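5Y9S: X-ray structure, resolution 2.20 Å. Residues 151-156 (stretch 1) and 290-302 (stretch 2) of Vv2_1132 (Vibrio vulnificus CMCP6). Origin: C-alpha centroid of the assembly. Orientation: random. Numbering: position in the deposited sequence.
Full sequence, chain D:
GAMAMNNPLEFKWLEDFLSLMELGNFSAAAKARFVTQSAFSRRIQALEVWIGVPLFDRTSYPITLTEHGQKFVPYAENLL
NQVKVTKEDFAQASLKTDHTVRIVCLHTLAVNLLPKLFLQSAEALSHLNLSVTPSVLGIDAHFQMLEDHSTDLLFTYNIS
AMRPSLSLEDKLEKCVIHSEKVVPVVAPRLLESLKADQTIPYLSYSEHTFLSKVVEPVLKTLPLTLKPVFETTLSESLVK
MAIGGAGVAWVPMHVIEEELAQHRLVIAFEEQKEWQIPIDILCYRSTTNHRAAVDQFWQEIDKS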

# COMPACT_ATOMS: atom_id res chain seq x y z
N THR D 151 0.81 28.92 -6.79
CA THR D 151 1.61 29.87 -6.02
C THR D 151 1.78 31.12 -6.87
O THR D 151 1.59 31.09 -8.08
N ASP D 152 2.14 32.22 -6.21
CA ASP D 152 2.17 33.53 -6.86
C ASP D 152 3.56 34.03 -7.19
O ASP D 152 3.75 34.64 -8.25
N LEU D 153 4.54 33.82 -6.31
CA LEU D 153 5.89 34.31 -6.54
C LEU D 153 6.90 33.24 -6.15
O LEU D 153 6.67 32.44 -5.25
N LEU D 154 8.02 33.25 -6.86
CA LEU D 154 9.13 32.35 -6.57
C LEU D 154 10.39 33.20 -6.48
O LEU D 154 10.70 33.96 -7.40
N PHE D 155 11.09 33.10 -5.36
CA PHE D 155 12.39 33.74 -5.20
C PHE D 155 13.47 32.68 -5.32
O PHE D 155 13.33 31.60 -4.74
N THR D 156 14.53 32.98 -6.08
CA THR D 156 15.55 31.96 -6.32
C THR D 156 16.84 32.63 -6.77
O THR D 156 16.85 33.77 -7.23
N HIS D 290 -3.01 37.86 -12.77
CA HIS D 290 -3.25 39.28 -12.51
C HIS D 290 -4.12 39.40 -11.26
O HIS D 290 -5.32 39.67 -11.35
N ARG D 291 -3.52 39.17 -10.10
CA ARG D 291 -4.15 39.48 -8.83
C ARG D 291 -3.55 40.78 -8.32
O ARG D 291 -2.33 40.97 -8.38
N ALA D 292 -4.41 41.68 -7.84
CA ALA D 292 -3.91 42.98 -7.41
C ALA D 292 -2.99 42.86 -6.20
O ALA D 292 -2.07 43.67 -6.05
N ALA D 293 -3.22 41.86 -5.34
CA ALA D 293 -2.29 41.64 -4.24
C ALA D 293 -0.91 41.27 -4.77
O ALA D 293 0.11 41.78 -4.28
N VAL D 294 -0.85 40.43 -5.79
CA VAL D 294 0.44 40.05 -6.35
C VAL D 294 1.10 41.24 -7.04
O VAL D 294 2.30 41.49 -6.87
N ASP D 295 0.32 42.02 -7.80
CA ASP D 295 0.89 43.21 -8.44
C ASP D 295 1.39 44.21 -7.41
O ASP D 295 2.52 44.70 -7.50
N GLN D 296 0.57 44.51 -6.39
CA GLN D 296 1.03 45.45 -5.37
C GLN D 296 2.36 45.00 -4.78
O GLN D 296 3.26 45.82 -4.56
N PHE D 297 2.51 43.70 -4.55
CA PHE D 297 3.78 43.17 -4.07
C PHE D 297 4.88 43.34 -5.10
O PHE D 297 5.97 43.83 -4.79
N TRP D 298 4.61 42.92 -6.34
CA TRP D 298 5.63 42.96 -7.38
C TRP D 298 6.09 44.38 -7.67
O TRP D 298 7.29 44.65 -7.75
N GLN D 299 5.14 45.32 -7.80
CA GLN D 299 5.49 46.70 -8.09
C GLN D 299 6.31 47.34 -6.98
O GLN D 299 6.93 48.38 -7.20
N GLU D 300 6.33 46.73 -5.80
CA GLU D 300 7.11 47.31 -4.71
C GLU D 300 8.58 46.88 -4.73
O GLU D 300 9.45 47.64 -4.28
N ILE D 301 8.89 45.70 -5.26
CA ILE D 301 10.27 45.22 -5.35
C ILE D 301 10.73 45.43 -6.79
O ILE D 301 10.65 44.53 -7.63
N ASP D 302 11.22 46.63 -7.08
CA ASP D 302 11.80 46.94 -8.40
C ASP D 302 12.60 48.25 -8.34
O ASP D 302 13.30 48.61 -9.30

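Strand 153-156 and helix 292-300 run at 30° to one another, their axes approaching to 11.5 Å, a separation that side chains must fill. No hydrogen bond joins the two stretches; apart from one salt bridge, the contact is a matter of apolar shapes fitting together.

The salt bridge lies at the start of both stretches. Asp 152, just before the strand, points its CA-to-CB bond toward the helix, and its m rotamer (chi1 -56°) carries the carboxylate to Arg 291, the N-cap residue. OD1 of Asp 152 lies 2.8 Å from NH1 of Arg 291, at the edge of the guanidinium and near its plane, where the N-H groups point. Arg 291 reaches it with chi1 m and chi2 t, then bends at chi3, which at 30° lies between wells. Both charged groups also have hydrogen-bonding partners elsewhere in the structure, so the buried carboxylate is well compensated. The methylene of Asp 152 serves a second purpose: its CB packs 3.7 Å from CG2 of Val 294, at the closest approach of the two backbones, where the CA atoms of Asp 152 and Val 294 are 6.8 Å apart. A short, branched valine suits so narrow a place. Its chi1 is t, and CG1, its other methyl, faces Leu 153.

Leu 153 is the centre of the apolar packing and has the largest area covered by the opposing stretch. In the common m, t conformation (chi1 -58°, chi2 162°) it spreads its two methyls across the direction of the helix, one to Phe 297 and the other to Val 294 and Trp 298. CD1 of Leu 153 meets CD1 of Phe 297 at 3.4 Å, a tight contact oblique to the ring, while CD2 of Leu 153 lies 4.2 Å from CG1 of Val 294 and 3.7 Å from CE3 of Trp 298, at the edge of the indole. Phe 297 and Trp 298 both adopt t at chi1, but only Phe 297 starts out toward the strand; Trp 298 leaves sideways, and the breadth of its indole brings the end of the side chain nearer.

Leu 154 makes no contact with the helix, as expected from the alternation of a strand, and Phe 155 returns to it. Its CA-to-CB bond points sideways, yet chi1 m (-70°) carries the long ring inward, and chi2 of 83° sets how its plane is turned, so that its edge meets the helix side chains. CZ of Phe 155 lies 4.0 Å from CE1 of Phe 297 and 3.9 Å from CD1 of Ile 301, both near the plane of the Phe 155 ring. Ile 301, with chi1 p (41°) and chi2 t, extends CD1 to that edge, closing the apolar row.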

# COMPACT_ATOMS: atom_id res chain seq x y z
CB THR D 151 2.98 29.30 -5.62
OG1 THR D 151 3.51 30.07 -4.54
CG2 THR D 151 3.95 29.35 -6.79
CB ASP D 152 1.47 34.56 -5.97
CG ASP D 152 0.05 34.15 -5.64
OD1 ASP D 152 -0.33 34.23 -4.45
OD2 ASP D 152 -0.67 33.73 -6.57
CB LEU D 153 6.20 35.59 -5.76
CG LEU D 153 5.29 36.79 -6.02
CD1 LEU D 153 5.44 37.81 -4.90
CD2 LEU D 153 5.63 37.41 -7.36
CB LEU D 154 9.24 31.28 -7.65
CG LEU D 154 10.60 30.59 -7.74
CD1 LEU D 154 10.75 29.51 -6.65
CD2 LEU D 154 10.82 30.01 -9.13
CB PHE D 155 12.49 34.44 -3.85
CG PHE D 155 11.64 35.65 -3.75
CD1 PHE D 155 10.29 35.54 -3.43
CD2 PHE D 155 12.16 36.91 -4.00
CE1 PHE D 155 9.49 36.66 -3.35
CE2 PHE D 155 11.37 38.03 -3.92
CZ PHE D 155 10.03 37.92 -3.60
CB THR D 156 15.09 30.94 -7.37
OG1 THR D 156 15.98 29.82 -7.39
CG2 THR D 156 15.05 31.60 -8.74
CB HIS D 290 -3.89 39.96 -13.74
CG HIS D 290 -3.21 39.66 -15.03
ND1 HIS D 290 -3.59 38.62 -15.85
CD2 HIS D 290 -2.14 40.23 -15.63
CE1 HIS D 290 -2.80 38.58 -16.91
NE2 HIS D 290 -1.91 39.55 -16.80
CB ARG D 291 -3.95 38.35 -7.82
CG ARG D 291 -4.27 36.94 -8.37
CD ARG D 291 -4.20 35.86 -7.29
NE ARG D 291 -4.56 36.42 -6.00
CZ ARG D 291 -3.85 36.27 -4.88
NH1 ARG D 291 -2.74 35.54 -4.86
NH2 ARG D 291 -4.28 36.86 -3.78
CB ALA D 292 -5.07 43.92 -7.11
CB ALA D 293 -2.83 40.56 -3.30
CB VAL D 294 0.27 38.86 -7.31
CG1 VAL D 294 1.61 38.44 -7.87
CG2 VAL D 294 -0.38 37.72 -6.58
CB ASP D 295 -0.13 43.84 -9.38
CG ASP D 295 0.09 43.44 -10.83
OD1 ASP D 295 1.20 43.69 -11.35
OD2 ASP D 295 -0.85 42.84 -11.42
CB GLN D 296 -0.01 45.61 -4.27
CG GLN D 296 -1.24 46.40 -4.66
CD GLN D 296 -2.30 46.39 -3.57
OE1 GLN D 296 -2.20 45.63 -2.61
NE2 GLN D 296 -3.32 47.22 -3.71
CB PHE D 297 3.63 41.69 -3.71
CG PHE D 297 4.77 41.15 -2.89
CD1 PHE D 297 5.99 40.86 -3.48
CD2 PHE D 297 4.63 40.95 -1.53
CE1 PHE D 297 7.04 40.38 -2.73
CE2 PHE D 297 5.68 40.46 -0.77
CZ PHE D 297 6.89 40.18 -1.38
CB TRP D 298 5.10 42.28 -8.65
CG TRP D 298 6.05 42.27 -9.78
CD1 TRP D 298 6.31 43.28 -10.65
CD2 TRP D 298 6.87 41.17 -10.19
NE1 TRP D 298 7.25 42.89 -11.57
CE2 TRP D 298 7.61 41.59 -11.31
CE3 TRP D 298 7.06 39.86 -9.72
CZ2 TRP D 298 8.52 40.76 -11.98
CZ3 TRP D 298 7.96 39.03 -10.38
CH2 TRP D 298 8.68 39.49 -11.49
CB GLN D 299 4.23 47.53 -8.36
CG GLN D 299 3.96 47.78 -9.84
CD GLN D 299 3.15 46.67 -10.51
OE1 GLN D 299 2.58 45.81 -9.84
NE2 GLN D 299 3.11 46.68 -11.83
CB GLU D 300 6.44 46.97 -3.37
CG GLU D 300 6.51 48.09 -2.34
CD GLU D 300 7.92 48.37 -1.89
OE1 GLU D 300 8.63 47.39 -1.56
OE2 GLU D 300 8.33 49.54 -1.87
CB ILE D 301 10.40 43.75 -4.91
CG1 ILE D 301 9.24 42.91 -5.42
CG2 ILE D 301 10.47 43.62 -3.39
CD1 ILE D 301 9.38 41.46 -5.08
CB ASP D 302 10.71 47.04 -9.48
CG ASP D 302 10.75 45.87 -10.46
OD1 ASP D 302 11.73 45.09 -10.43
OD2 ASP D 302 9.81 45.72 -11.27